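Local coordinates for protein PrgB (Enterococcus faecalis, PDB 6EVU) that promotes cell aggregation, biofilm formation and conjugation by binding and compacting DNA, and is represented here by its adhesin domain, at residues Asp56-Asn61 against Phe69-Lys74; Leu145-Ser150 against Ala157-Asn162; Ser199-Leu204 against Asp244-Thr249; Gly208-Phe213 against Ser292-Ser297; Lys28-Asp33 against Phe304-Asn309. One frame throughout, in Å; residues are numbered along the deposited sequence.

Overall arrangement
The regular structure of the adhesin domain is mostly antiparallel strand, in two sheets, with long loops. Contacts 1, 2 and 4 lie across the chain's centre from contact 5; contact 3 sits beside contact 4. Contacts 1 and 2 follow in series, with centres 10 Å apart, and join where Asn146 of strand 145-150 binds carbonyls at the end of helix 68-72 and just beyond it. Contacts 3 and 4, centres also 10 Å apart, alternate along the chain and interlock through strand 211-215. Arg73 of contact 1 packs on Val296 of contact 4, and both residues bind one phosphate. Contact 5, its centre about 31 Å from that of contact 1, pairs segments near the two chain ends, so the other four lie within the span it closes.

Contact 1: Asp56-Asn61 against Phe69-Lys74. With PO4 (phosphate ion), chain B.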
# COMPACT_ATOMS: atom_id res chain seq x y z
N ASP A 56 13.91 -16.52 -11.68
CA ASP A 56 13.79 -16.99 -10.30
C ASP A 56 12.45 -16.57 -9.72
O ASP A 56 11.78 -17.34 -9.03
CB ASP A 56 14.93 -16.44 -9.44
CG ASP A 56 16.29 -17.03 -9.84
OD1 ASP A 56 16.36 -18.23 -10.24
OD2 ASP A 56 17.30 -16.28 -9.78
N PHE A 57 12.04 -15.34 -10.00
CA PHE A 57 10.79 -14.87 -9.45
C PHE A 57 9.60 -15.67 -9.95
O PHE A 57 8.62 -15.88 -9.22
CB PHE A 57 10.62 -13.39 -9.79
CG PHE A 57 9.29 -12.86 -9.34
CD1 PHE A 57 9.06 -12.58 -8.00
CD2 PHE A 57 8.23 -12.72 -10.26
CE1 PHE A 57 7.80 -12.15 -7.58
CE2 PHE A 57 6.98 -12.27 -9.82
CZ PHE A 57 6.77 -12.03 -8.48
N ASN A 58 9.64 -16.12 -11.21
CA ASN A 58 8.46 -16.74 -11.78
C ASN A 58 8.29 -18.21 -11.38
O ASN A 58 7.25 -18.80 -11.70
CB ASN A 58 8.49 -16.61 -13.31
CG ASN A 58 8.05 -15.24 -13.74
OD1 ASN A 58 7.19 -14.64 -13.11
ND2 ASN A 58 8.63 -14.73 -14.82
N LYS A 59 9.24 -18.80 -10.66
CA LYS A 59 9.12 -20.20 -10.30
C LYS A 59 8.22 -20.39 -9.10
O LYS A 59 8.32 -19.68 -8.10
CB LYS A 59 10.49 -20.75 -9.97
CG LYS A 59 11.30 -20.89 -11.21
CD LYS A 59 12.67 -21.36 -10.85
CE LYS A 59 13.45 -21.83 -12.05
NZ LYS A 59 14.70 -22.34 -11.42
N VAL A 60 7.34 -21.38 -9.20
CA VAL A 60 6.52 -21.75 -8.06
C VAL A 60 6.68 -23.25 -7.81
O VAL A 60 7.32 -23.97 -8.57
CB VAL A 60 5.04 -21.36 -8.26
CG1 VAL A 60 4.89 -19.85 -8.50
CG2 VAL A 60 4.51 -22.12 -9.45
N ASN A 61 6.04 -23.71 -6.76
CA ASN A 61 6.08 -25.13 -6.43
C ASN A 61 4.99 -25.90 -7.18
O ASN A 61 3.94 -25.35 -7.53
CB ASN A 61 5.89 -25.29 -4.94
CG ASN A 61 7.17 -25.02 -4.17
OD1 ASN A 61 7.23 -24.10 -3.38
ND2 ASN A 61 8.21 -25.80 -4.47
N PHE A 69 0.65 -13.16 -6.36
CA PHE A 69 0.79 -13.26 -4.91
C PHE A 69 1.49 -14.55 -4.55
O PHE A 69 2.28 -14.58 -3.59
CB PHE A 69 -0.59 -13.15 -4.24
CG PHE A 69 -1.34 -11.88 -4.62
CD1 PHE A 69 -0.97 -10.67 -4.07
CD2 PHE A 69 -2.40 -11.93 -5.52
CE1 PHE A 69 -1.60 -9.52 -4.41
CE2 PHE A 69 -3.08 -10.75 -5.88
CZ PHE A 69 -2.67 -9.54 -5.30
N THR A 70 1.15 -15.64 -5.24
CA THR A 70 1.79 -16.91 -4.95
C THR A 70 3.28 -16.82 -5.26
O THR A 70 4.10 -17.29 -4.48
CB THR A 70 1.11 -18.03 -5.74
OG1 THR A 70 -0.24 -18.18 -5.25
CG2 THR A 70 1.84 -19.37 -5.53
N LYS A 71 3.63 -16.19 -6.39
CA LYS A 71 5.04 -15.96 -6.71
C LYS A 71 5.76 -15.15 -5.64
O LYS A 71 6.95 -15.39 -5.36
CB LYS A 71 5.16 -15.28 -8.08
CG LYS A 71 4.75 -16.23 -9.22
CD LYS A 71 4.80 -15.48 -10.56
CE LYS A 71 4.37 -16.40 -11.72
NZ LYS A 71 4.56 -15.62 -13.01
N LEU A 72 5.08 -14.17 -5.07
CA LEU A 72 5.65 -13.35 -4.02
C LEU A 72 5.93 -14.09 -2.73
O LEU A 72 6.87 -13.79 -2.05
CB LEU A 72 4.77 -12.14 -3.74
CG LEU A 72 4.88 -11.04 -4.78
CD1 LEU A 72 3.73 -10.06 -4.64
CD2 LEU A 72 6.21 -10.33 -4.67
N ARG A 73 5.08 -15.05 -2.38
CA ARG A 73 5.21 -15.75 -1.12
C ARG A 73 6.23 -16.89 -1.06
O ARG A 73 5.89 -18.03 -0.84
CB ARG A 73 3.85 -16.24 -0.64
CG ARG A 73 2.87 -15.14 -0.32
CD ARG A 73 1.62 -15.67 0.34
NE ARG A 73 1.05 -16.71 -0.48
CZ ARG A 73 0.12 -16.53 -1.39
NH1 ARG A 73 -0.41 -15.34 -1.59
NH2 ARG A 73 -0.30 -17.54 -2.10
N LYS A 74 7.47 -16.54 -1.28
CA LYS A 74 8.60 -17.43 -1.18
C LYS A 74 9.76 -16.59 -0.65
O LYS A 74 9.78 -15.38 -0.79
CB LYS A 74 8.91 -18.14 -2.49
CG LYS A 74 9.30 -17.28 -3.66
CD LYS A 74 9.75 -18.14 -4.83
CE LYS A 74 9.82 -17.36 -6.13
NZ LYS A 74 8.48 -17.15 -6.70
P PO4 B . 1.00 -19.70 1.98
O1 PO4 B . -0.50 -19.47 1.89
O2 PO4 B . 1.50 -19.01 3.24
O3 PO4 B . 1.24 -21.20 2.11
O4 PO4 B . 1.79 -19.26 0.78
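The ammonium of Lys74 reaches between the two segments and gives all its hydrogen-bonding capacity to three backbone carbonyls. Lys74 NZ donates to Phe57 O at 2.8 Å, from well above that carbonyl's plane, and to Lys59 O at 2.9 Å. The third acceptor, Lys71 O, belongs to its own segment and is met in plane on a lone pair, 2.7 Å from Lys74 NZ. A bend at the end of the lysine chain (chi4 -78°) turns NZ into this ring of oxygens. The contact joins the segment running on from short helix 54-57 to the C-terminal end of helix 68-72, within the glucan-binding protein C family domain; Arg73, the first residue to leave the second helix, is the centre of an inverse gamma turn. Just before that end, Lys71 runs extended beyond CG, and its NZ donates to Asn58 OD1 at 2.8 Å, from above the amide's carbonyl plane. The aliphatic part of Lys71 covers Phe57, with CB over the ring face, 4.1 Å from the centroid in a CH-pi contact. Leu72 CD2 meets the ring at its edge, 3.8 Å from Phe57 CE1, while Val60 CG1 packs on Lys71 CG. Asn58 O is taken by Lys66 NZ, and Thr70 OG1 by Asp67. Away from the Phe57-Lys74 pairing, Arg73 NE donates to O4 of a phosphate, probably from the crystallisation liquor, at 2.9 Å.

Contact 2: Leu145-Ser150 against Ala157-Asn162; sequences LNAVFS and AFIGTN
Strands 145-150 and 157-160 pair as an antiparallel beta hairpin, their axes 4.7 Å apart at closest approach, with Asn146-Gly160 and Val148-Phe158 as the hydrogen-bonded pairs. Each pair makes two bonds: Asn146 N to Gly160 O is 2.7 Å and Phe158 N to Val148 O 2.9 Å. In the non-hydrogen-bonded pair Ala147-Ile159, Ala147 CB touches Ile159 CG1. On the same face Ala157 CB sits at the edge of the Phe149 ring, 4.0 Å from Phe149 CD1. Leu145 uses both methyls: CD1 packs on Ile159 CG2, while CD2 lies 3.6 Å from Thr161 CG2, the Leu145 and Thr161 side chains crossing at about a right angle. With its OG1 anti to the backbone N (chi1 -170°), Thr161 shares a water with Asn146; that water donates to Asn146 OD1 at 2.7 Å and is 2.9 Å from Thr161 OG1. The other end of the Asn146 amide, ND2, binds Leu72 O and Lys74 O. Phe158, on the Asn146 face, stacks its ring on Trp301 of the adjoining strand 299-302. The buried amide of Asn146 is thus satisfied at both ends, which fixes its rotation and ties the hairpin to the end of helix 68-72.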
# COMPACT_ATOMS: atom_id res chain seq x y z
N LEU A 145 11.86 -8.98 2.10
CA LEU A 145 10.61 -8.95 1.35
C LEU A 145 10.93 -8.93 -0.13
O LEU A 145 12.00 -8.45 -0.55
CB LEU A 145 9.73 -7.70 1.66
CG LEU A 145 9.18 -7.66 3.07
CD1 LEU A 145 8.69 -6.22 3.30
CD2 LEU A 145 8.19 -8.71 3.45
N ASN A 146 10.00 -9.46 -0.95
CA ASN A 146 10.12 -9.35 -2.38
C ASN A 146 9.18 -8.25 -2.86
O ASN A 146 8.09 -8.10 -2.33
CB ASN A 146 9.76 -10.67 -3.06
CG ASN A 146 10.42 -11.87 -2.39
OD1 ASN A 146 11.60 -11.83 -2.07
ND2 ASN A 146 9.64 -12.95 -2.17
N ALA A 147 9.59 -7.56 -3.91
CA ALA A 147 8.79 -6.49 -4.46
C ALA A 147 8.77 -6.62 -5.96
O ALA A 147 9.79 -6.95 -6.59
CB ALA A 147 9.33 -5.12 -4.08
N VAL A 148 7.63 -6.30 -6.55
CA VAL A 148 7.57 -6.06 -7.98
C VAL A 148 7.04 -4.65 -8.11
O VAL A 148 5.92 -4.36 -7.66
CB VAL A 148 6.72 -7.07 -8.74
CG1 VAL A 148 6.76 -6.75 -10.20
CG2 VAL A 148 7.28 -8.52 -8.57
N PHE A 149 7.83 -3.78 -8.74
CA PHE A 149 7.47 -2.38 -8.95
C PHE A 149 6.96 -2.23 -10.37
O PHE A 149 7.65 -2.58 -11.32
CB PHE A 149 8.63 -1.45 -8.71
CG PHE A 149 9.20 -1.59 -7.31
CD1 PHE A 149 8.36 -1.34 -6.22
CD2 PHE A 149 10.54 -1.98 -7.08
CE1 PHE A 149 8.84 -1.46 -4.89
CE2 PHE A 149 10.99 -2.07 -5.74
CZ PHE A 149 10.16 -1.81 -4.65
N SER A 150 5.76 -1.67 -10.50
CA SER A 150 5.13 -1.54 -11.81
C SER A 150 5.61 -0.30 -12.56
O SER A 150 5.83 0.76 -11.97
CB SER A 150 3.61 -1.48 -11.62
OG SER A 150 2.98 -1.12 -12.86
N ALA A 157 3.10 -1.08 -6.52
CA ALA A 157 3.96 -2.12 -5.95
C ALA A 157 3.17 -3.35 -5.54
O ALA A 157 2.08 -3.24 -5.00
CB ALA A 157 4.69 -1.61 -4.72
N PHE A 158 3.79 -4.52 -5.70
CA PHE A 158 3.32 -5.75 -5.08
C PHE A 158 4.43 -6.23 -4.18
O PHE A 158 5.58 -6.28 -4.62
CB PHE A 158 3.01 -6.82 -6.13
CG PHE A 158 1.85 -6.47 -7.05
CD1 PHE A 158 2.05 -5.56 -8.09
CD2 PHE A 158 0.57 -7.06 -6.90
CE1 PHE A 158 0.97 -5.24 -8.99
CE2 PHE A 158 -0.51 -6.70 -7.77
CZ PHE A 158 -0.30 -5.81 -8.79
N ILE A 159 4.12 -6.53 -2.91
CA ILE A 159 5.18 -6.83 -1.95
C ILE A 159 4.80 -8.08 -1.17
O ILE A 159 3.65 -8.23 -0.71
CB ILE A 159 5.42 -5.61 -1.01
CG1 ILE A 159 6.09 -4.46 -1.85
CG2 ILE A 159 6.30 -5.99 0.26
CD1 ILE A 159 6.26 -3.18 -1.16
N GLY A 160 5.78 -8.96 -0.93
CA GLY A 160 5.43 -10.13 -0.14
C GLY A 160 6.64 -11.02 0.09
O GLY A 160 7.71 -10.81 -0.50
N THR A 161 6.43 -12.04 0.92
CA THR A 161 7.46 -13.04 1.20
C THR A 161 6.79 -14.28 1.81
O THR A 161 5.58 -14.32 1.98
CB THR A 161 8.56 -12.46 2.10
OG1 THR A 161 9.66 -13.42 2.14
CG2 THR A 161 8.05 -12.29 3.53
N ASN A 162 7.58 -15.27 2.11
CA ASN A 162 7.14 -16.48 2.79
C ASN A 162 6.82 -16.18 4.24
O ASN A 162 7.59 -15.49 4.91
CB ASN A 162 8.31 -17.48 2.70
CG ASN A 162 8.01 -18.79 3.26
OD1 ASN A 162 6.94 -19.36 3.07
ND2 ASN A 162 9.01 -19.35 3.92
O HOH W 1 11.92 -12.86 0.44

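Contact 3: Ser199-Leu204 against Asp244-Thr249; sequences SLNSSL and DIDYGT
Asp244 lies beside Ser203, its OD1 3.5 Å from Ser203 CA, but spends its carboxylate on its own loop. OD1 accepts from Tyr247 N at 2.7 Å on the syn side and from Asp246 N above the plane, an Asx motif and an Asx turn that shape the loop between strands 239-240 and 272-276, which lies against the loop leading to strand 211-215. OD2 takes Thr249 N and Thr249 OG1 from opposite faces. Ile245 N then donates to Ser202 O at 2.9 Å, while Ile245 CG1 packs on the same oxygen. Next, Asp246 OD2 receives Asn201 ND2 on its syn lone pair at 2.8 Å, a nearly straight bond (170°) with amide and carboxylate planes only 24° apart. A water also donates to that oxygen, and Asn256 holds Asp246 OD1. Asn201 OD1 binds a Tris molecule, probably from the crystallisation liquor. Tyr247 presents its ring edge to Ser203 CB, 3.9 Å from Tyr247 CD2.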
# COMPACT_ATOMS: atom_id res chain seq x y z
N SER A 199 -8.54 -0.38 -0.43
CA SER A 199 -8.49 -1.82 -0.59
C SER A 199 -7.83 -2.47 0.62
O SER A 199 -6.92 -3.33 0.50
CB SER A 199 -7.77 -2.16 -1.89
OG SER A 199 -8.00 -3.49 -2.29
N LEU A 200 -8.17 -2.02 1.83
CA LEU A 200 -7.51 -2.62 3.00
C LEU A 200 -8.44 -3.71 3.51
O LEU A 200 -9.25 -3.51 4.42
CB LEU A 200 -7.16 -1.59 4.08
CG LEU A 200 -6.23 -0.47 3.59
CD1 LEU A 200 -6.08 0.62 4.64
CD2 LEU A 200 -4.87 -1.10 3.25
N ASN A 201 -8.37 -4.88 2.87
CA ASN A 201 -9.25 -5.98 3.21
C ASN A 201 -8.77 -6.67 4.49
O ASN A 201 -7.61 -6.59 4.89
CB ASN A 201 -9.28 -7.04 2.10
CG ASN A 201 -7.89 -7.64 1.81
OD1 ASN A 201 -6.99 -6.93 1.36
ND2 ASN A 201 -7.70 -8.91 2.13
N SER A 202 -9.69 -7.41 5.11
CA SER A 202 -9.41 -8.08 6.36
C SER A 202 -10.28 -9.32 6.49
O SER A 202 -11.48 -9.30 6.17
CB SER A 202 -9.66 -7.18 7.56
OG SER A 202 -9.46 -7.93 8.74
N SER A 203 -9.66 -10.40 6.95
CA SER A 203 -10.32 -11.66 7.22
C SER A 203 -10.20 -12.04 8.70
O SER A 203 -10.41 -13.19 9.07
CB SER A 203 -9.73 -12.75 6.33
OG SER A 203 -8.35 -12.91 6.64
N LEU A 204 -9.89 -11.06 9.55
CA LEU A 204 -9.51 -11.30 10.93
C LEU A 204 -10.68 -11.86 11.74
O LEU A 204 -11.80 -11.33 11.69
CB LEU A 204 -9.03 -10.02 11.59
CG LEU A 204 -7.59 -9.60 11.30
CD1 LEU A 204 -7.44 -8.19 11.80
CD2 LEU A 204 -6.58 -10.54 11.98
N ASP A 244 -13.76 -9.67 9.91
CA ASP A 244 -13.76 -10.27 8.58
C ASP A 244 -14.78 -9.56 7.70
O ASP A 244 -15.99 -9.64 7.95
CB ASP A 244 -14.05 -11.76 8.72
CG ASP A 244 -14.34 -12.46 7.39
OD1 ASP A 244 -13.66 -12.22 6.36
OD2 ASP A 244 -15.23 -13.33 7.40
N ILE A 245 -14.28 -8.83 6.71
CA ILE A 245 -15.10 -8.36 5.60
C ILE A 245 -14.76 -9.10 4.31
O ILE A 245 -15.12 -8.65 3.21
CB ILE A 245 -14.99 -6.84 5.41
CG1 ILE A 245 -13.49 -6.47 5.16
CG2 ILE A 245 -15.54 -6.10 6.61
CD1 ILE A 245 -13.28 -5.00 5.16
N ASP A 246 -14.09 -10.25 4.42
CA ASP A 246 -13.62 -10.97 3.24
C ASP A 246 -14.36 -12.27 2.97
O ASP A 246 -14.69 -12.55 1.81
CB ASP A 246 -12.12 -11.26 3.36
CG ASP A 246 -11.26 -10.06 2.97
OD1 ASP A 246 -11.81 -9.04 2.48
OD2 ASP A 246 -10.03 -10.17 3.15
N TYR A 247 -14.67 -13.06 3.99
CA TYR A 247 -15.28 -14.37 3.79
C TYR A 247 -16.66 -14.50 4.44
O TYR A 247 -17.18 -15.62 4.52
CB TYR A 247 -14.35 -15.48 4.32
CG TYR A 247 -13.06 -15.59 3.58
CD1 TYR A 247 -12.97 -16.26 2.36
CD2 TYR A 247 -11.90 -15.00 4.08
CE1 TYR A 247 -11.77 -16.35 1.67
CE2 TYR A 247 -10.71 -15.09 3.40
CZ TYR A 247 -10.65 -15.76 2.20
OH TYR A 247 -9.43 -15.79 1.53
N GLY A 248 -17.26 -13.41 4.92
CA GLY A 248 -18.65 -13.42 5.39
C GLY A 248 -18.92 -13.94 6.80
O GLY A 248 -20.11 -14.08 7.17
N THR A 249 -17.89 -14.24 7.59
CA THR A 249 -18.06 -14.75 8.95
C THR A 249 -18.15 -13.65 10.00
O THR A 249 -18.41 -13.95 11.16
CB THR A 249 -16.91 -15.70 9.32
OG1 THR A 249 -15.82 -14.94 9.86
CG2 THR A 249 -16.41 -16.44 8.09
O HOH W 2 -8.18 -11.70 3.67

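Contact 4: Gly208-Phe213 against Ser292-Ser297; sequences GGHAEF and SNVPVS. With PO4 (phosphate ion), chain B.
The approach to strand 211-215 meets the loop between strands 280-287 and 299-302 here, where one face of the His210 ring rests on Ser297. Strand 211-215, which His210 leads into, pairs with strand 280-287 in the larger antiparallel sheet of the adhesin domain. Ser297 CA stands over the centre of the imidazole, 3.7 Å from its centroid and 9° off the ring normal, a CH-pi contact. Ser297 CB lies over the same ring, 3.6 Å from His210 ND1. His210 CE1 also comes within 3.1 Å of Val296 O, obliquely to the ring. No direct hydrogen bond joins the segments; instead a water in the plane of the imidazole, 2.8 Å from His210 ND1, donates to Pro295 O. Val294 turns its methyls onto Gly209, with CG1 3.5 Å from Gly209 O, a carbonyl oxygen buried here without a polar partner. Within its own loop Ser297 OG donates to Val294 O at 2.7 Å, from above the carbonyl plane, linking the two ends of the Val294-Ser297 segment. Between them, Val296 N donates almost straight to O1 of a phosphate, probably from the crystallisation liquor, at 2.9 Å and an N-H...O angle of 172°.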
# COMPACT_ATOMS: atom_id res chain seq x y z
N GLY A 208 -8.21 -16.68 13.60
CA GLY A 208 -7.10 -16.32 12.73
C GLY A 208 -7.46 -15.30 11.66
O GLY A 208 -8.09 -14.28 11.94
N GLY A 209 -7.05 -15.55 10.42
CA GLY A 209 -7.18 -14.55 9.38
C GLY A 209 -6.09 -13.48 9.48
O GLY A 209 -5.15 -13.55 10.29
N HIS A 210 -6.24 -12.45 8.65
CA HIS A 210 -5.23 -11.40 8.59
C HIS A 210 -5.87 -10.13 8.06
O HIS A 210 -6.92 -10.17 7.41
CB HIS A 210 -4.02 -11.81 7.71
CG HIS A 210 -4.24 -11.69 6.24
ND1 HIS A 210 -4.77 -12.70 5.48
CD2 HIS A 210 -3.95 -10.68 5.38
CE1 HIS A 210 -4.83 -12.31 4.21
NE2 HIS A 210 -4.34 -11.09 4.12
N ALA A 211 -5.19 -9.00 8.27
CA ALA A 211 -5.69 -7.74 7.71
C ALA A 211 -4.54 -6.97 7.07
O ALA A 211 -3.43 -6.99 7.59
CB ALA A 211 -6.33 -6.84 8.76
N GLU A 212 -4.84 -6.31 5.95
CA GLU A 212 -3.98 -5.27 5.39
C GLU A 212 -4.22 -3.96 6.14
O GLU A 212 -5.38 -3.65 6.50
CB GLU A 212 -4.21 -5.11 3.88
CG GLU A 212 -4.15 -6.43 3.17
CD GLU A 212 -3.94 -6.34 1.68
OE1 GLU A 212 -4.03 -5.23 1.12
OE2 GLU A 212 -3.75 -7.41 1.05
N PHE A 213 -3.14 -3.24 6.44
CA PHE A 213 -3.18 -2.02 7.26
C PHE A 213 -2.27 -0.94 6.69
O PHE A 213 -1.42 -1.20 5.83
CB PHE A 213 -2.75 -2.30 8.72
CG PHE A 213 -1.29 -2.73 8.87
CD1 PHE A 213 -0.27 -1.79 9.03
CD2 PHE A 213 -0.97 -4.09 8.89
CE1 PHE A 213 1.04 -2.18 9.17
CE2 PHE A 213 0.36 -4.50 9.06
CZ PHE A 213 1.36 -3.56 9.19
N SER A 292 1.07 -17.49 13.14
CA SER A 292 2.03 -17.88 12.11
C SER A 292 1.46 -18.82 11.05
O SER A 292 1.99 -18.88 9.93
CB SER A 292 3.29 -18.51 12.74
OG SER A 292 3.07 -19.84 13.21
N ASN A 293 0.40 -19.55 11.34
CA ASN A 293 -0.14 -20.44 10.32
C ASN A 293 -1.44 -19.88 9.77
O ASN A 293 -2.50 -20.48 9.99
CB ASN A 293 -0.39 -21.84 10.89
CG ASN A 293 0.89 -22.61 11.13
OD1 ASN A 293 1.81 -22.59 10.30
ND2 ASN A 293 0.97 -23.28 12.28
N VAL A 294 -1.37 -18.73 9.12
CA VAL A 294 -2.49 -18.11 8.41
C VAL A 294 -2.17 -18.13 6.92
O VAL A 294 -1.18 -17.51 6.49
CB VAL A 294 -2.79 -16.68 8.90
CG1 VAL A 294 -3.95 -16.05 8.12
CG2 VAL A 294 -3.12 -16.66 10.40
N PRO A 295 -2.96 -18.83 6.10
CA PRO A 295 -2.69 -18.85 4.65
C PRO A 295 -2.83 -17.47 3.99
O PRO A 295 -3.55 -16.59 4.48
CB PRO A 295 -3.76 -19.81 4.11
CG PRO A 295 -4.37 -20.45 5.33
CD PRO A 295 -4.25 -19.45 6.43
N VAL A 296 -2.13 -17.31 2.86
CA VAL A 296 -2.15 -16.15 1.96
C VAL A 296 -2.15 -14.84 2.74
O VAL A 296 -2.86 -13.90 2.40
CB VAL A 296 -3.32 -16.23 0.93
CG1 VAL A 296 -3.12 -17.44 0.05
CG2 VAL A 296 -4.70 -16.28 1.59
N SER A 297 -1.27 -14.75 3.75
CA SER A 297 -1.26 -13.62 4.67
C SER A 297 0.06 -12.84 4.64
O SER A 297 0.39 -12.15 5.62
CB SER A 297 -1.56 -14.09 6.10
OG SER A 297 -0.51 -14.91 6.61
P PO4 B . 1.00 -19.70 1.98
O1 PO4 B . -0.50 -19.47 1.89
O2 PO4 B . 1.50 -19.01 3.24
O3 PO4 B . 1.24 -21.20 2.11
O4 PO4 B . 1.79 -19.26 0.78
O HOH W 3 -5.97 -15.16 5.18

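Contact 5: Lys28-Asp33 against Phe304-Asn309; sequences KNLVFD and FSTNLN
Thr306 sets its hydroxyl against the backbone of Phe32, its OG1 placed between its own backbone N and carbonyl carbon. There Thr306 OG1 accepts from Phe32 N at 2.9 Å, nearly straight at 169°, while Thr306 N donates back to Phe32 O at 2.9 Å from above the carbonyl plane. The threonine is therefore held by both its side chain and its main chain. Its methyl CG2, anti to its own carbonyl carbon, packs on Leu30 CD2 and Phe32 CB. Phe32 and Phe304 both carry CG anti to the backbone N; their side chains cross at about a right angle, the ring planes oblique at 59°. Phe32 CD2 lies 3.7 Å from Phe304 CD2, at that ring's edge. Asp33 OD1 binds Ser35. Ser305 OG accepts from Asn307 N in an ST turn. Lys28, its chain bent at chi2 (-87°) where CD turns off, meets Leu308 tip to tip, Lys28 NZ 3.7 Å from Leu308 CD1, and shares a water with Leu308 N. Around this joint, Phe177 of strand 169-179 touches Leu30, Phe32 and Phe304, strand 193-197 packs on Leu30, Phe304 and Leu308, and strand 119-121 pairs with strand 30-31.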
# COMPACT_ATOMS: atom_id res chain seq x y z
N LYS A 28 -8.82 18.36 -3.35
CA LYS A 28 -8.01 17.51 -4.21
C LYS A 28 -7.02 18.36 -5.02
O LYS A 28 -7.04 18.43 -6.24
CB LYS A 28 -8.89 16.65 -5.11
CG LYS A 28 -10.33 16.44 -4.60
CD LYS A 28 -10.53 15.25 -3.63
CE LYS A 28 -12.01 14.81 -3.56
NZ LYS A 28 -12.23 13.45 -2.97
N ASN A 29 -6.10 18.98 -4.29
CA ASN A 29 -5.09 19.84 -4.92
C ASN A 29 -4.05 19.02 -5.67
O ASN A 29 -3.60 19.41 -6.76
CB ASN A 29 -4.42 20.68 -3.83
CG ASN A 29 -5.39 21.14 -2.77
OD1 ASN A 29 -5.38 20.66 -1.62
ND2 ASN A 29 -6.25 22.07 -3.15
N LEU A 30 -3.65 17.91 -5.09
CA LEU A 30 -2.69 17.01 -5.70
C LEU A 30 -3.43 16.03 -6.58
O LEU A 30 -4.39 15.38 -6.13
CB LEU A 30 -1.94 16.25 -4.61
CG LEU A 30 -0.99 15.17 -5.14
CD1 LEU A 30 0.18 15.84 -5.89
CD2 LEU A 30 -0.50 14.24 -3.99
N VAL A 31 -3.03 15.94 -7.85
CA VAL A 31 -3.58 14.99 -8.81
C VAL A 31 -2.49 13.96 -9.12
O VAL A 31 -1.50 14.26 -9.79
CB VAL A 31 -4.05 15.70 -10.08
CG1 VAL A 31 -4.72 14.68 -11.08
CG2 VAL A 31 -5.00 16.90 -9.72
N PHE A 32 -2.73 12.72 -8.69
CA PHE A 32 -1.81 11.63 -8.96
C PHE A 32 -2.69 10.39 -9.13
O PHE A 32 -2.92 9.59 -8.22
CB PHE A 32 -0.76 11.47 -7.85
CG PHE A 32 0.47 10.75 -8.35
CD1 PHE A 32 1.52 11.46 -8.84
CD2 PHE A 32 0.53 9.37 -8.39
CE1 PHE A 32 2.64 10.79 -9.34
CE2 PHE A 32 1.66 8.71 -8.88
CZ PHE A 32 2.68 9.43 -9.35
N ASP A 33 -3.17 10.20 -10.34
CA ASP A 33 -4.20 9.20 -10.64
C ASP A 33 -4.00 8.75 -12.08
O ASP A 33 -3.01 9.10 -12.71
CB ASP A 33 -5.59 9.79 -10.35
CG ASP A 33 -5.89 11.02 -11.19
OD1 ASP A 33 -5.32 11.19 -12.27
OD2 ASP A 33 -6.72 11.82 -10.72
N PHE A 304 -0.96 3.31 -5.15
CA PHE A 304 -0.92 4.70 -4.71
C PHE A 304 -1.65 5.59 -5.69
O PHE A 304 -1.31 5.60 -6.87
CB PHE A 304 0.50 5.22 -4.59
CG PHE A 304 0.56 6.65 -4.18
CD1 PHE A 304 0.41 6.98 -2.83
CD2 PHE A 304 0.71 7.69 -5.14
CE1 PHE A 304 0.44 8.34 -2.42
CE2 PHE A 304 0.78 9.05 -4.71
CZ PHE A 304 0.62 9.37 -3.38
N SER A 305 -2.63 6.37 -5.20
CA SER A 305 -3.28 7.36 -6.06
C SER A 305 -3.94 8.41 -5.18
O SER A 305 -4.02 8.28 -3.96
CB SER A 305 -4.34 6.73 -6.98
OG SER A 305 -5.59 6.60 -6.33
N THR A 306 -4.55 9.39 -5.84
CA THR A 306 -5.30 10.45 -5.19
C THR A 306 -6.80 10.28 -5.40
O THR A 306 -7.56 11.24 -5.19
CB THR A 306 -4.87 11.83 -5.69
OG1 THR A 306 -4.99 11.88 -7.13
CG2 THR A 306 -3.50 12.16 -5.23
N ASN A 307 -7.22 9.10 -5.83
CA ASN A 307 -8.63 8.74 -6.02
C ASN A 307 -9.21 8.32 -4.68
O ASN A 307 -9.17 7.14 -4.30
CB ASN A 307 -8.72 7.61 -7.04
CG ASN A 307 -8.55 8.09 -8.47
OD1 ASN A 307 -7.67 7.59 -9.21
ND2 ASN A 307 -9.41 9.03 -8.90
N LEU A 308 -9.68 9.30 -3.92
CA LEU A 308 -10.18 9.03 -2.58
C LEU A 308 -11.56 8.41 -2.69
O LEU A 308 -12.40 8.85 -3.48
CB LEU A 308 -10.24 10.32 -1.74
CG LEU A 308 -9.08 11.30 -1.87
CD1 LEU A 308 -9.25 12.52 -0.97
CD2 LEU A 308 -7.83 10.53 -1.50
N ASN A 309 -11.83 7.42 -1.84
CA ASN A 309 -13.19 6.89 -1.78
C ASN A 309 -14.10 7.70 -0.85
O ASN A 309 -15.13 7.17 -0.36
CB ASN A 309 -13.14 5.42 -1.41
CG ASN A 309 -12.55 4.58 -2.52
OD1 ASN A 309 -12.98 4.70 -3.67
ND2 ASN A 309 -11.58 3.75 -2.20
O HOH W 4 -11.15 11.61 -4.94
O HOH W 5 -7.24 12.31 -8.39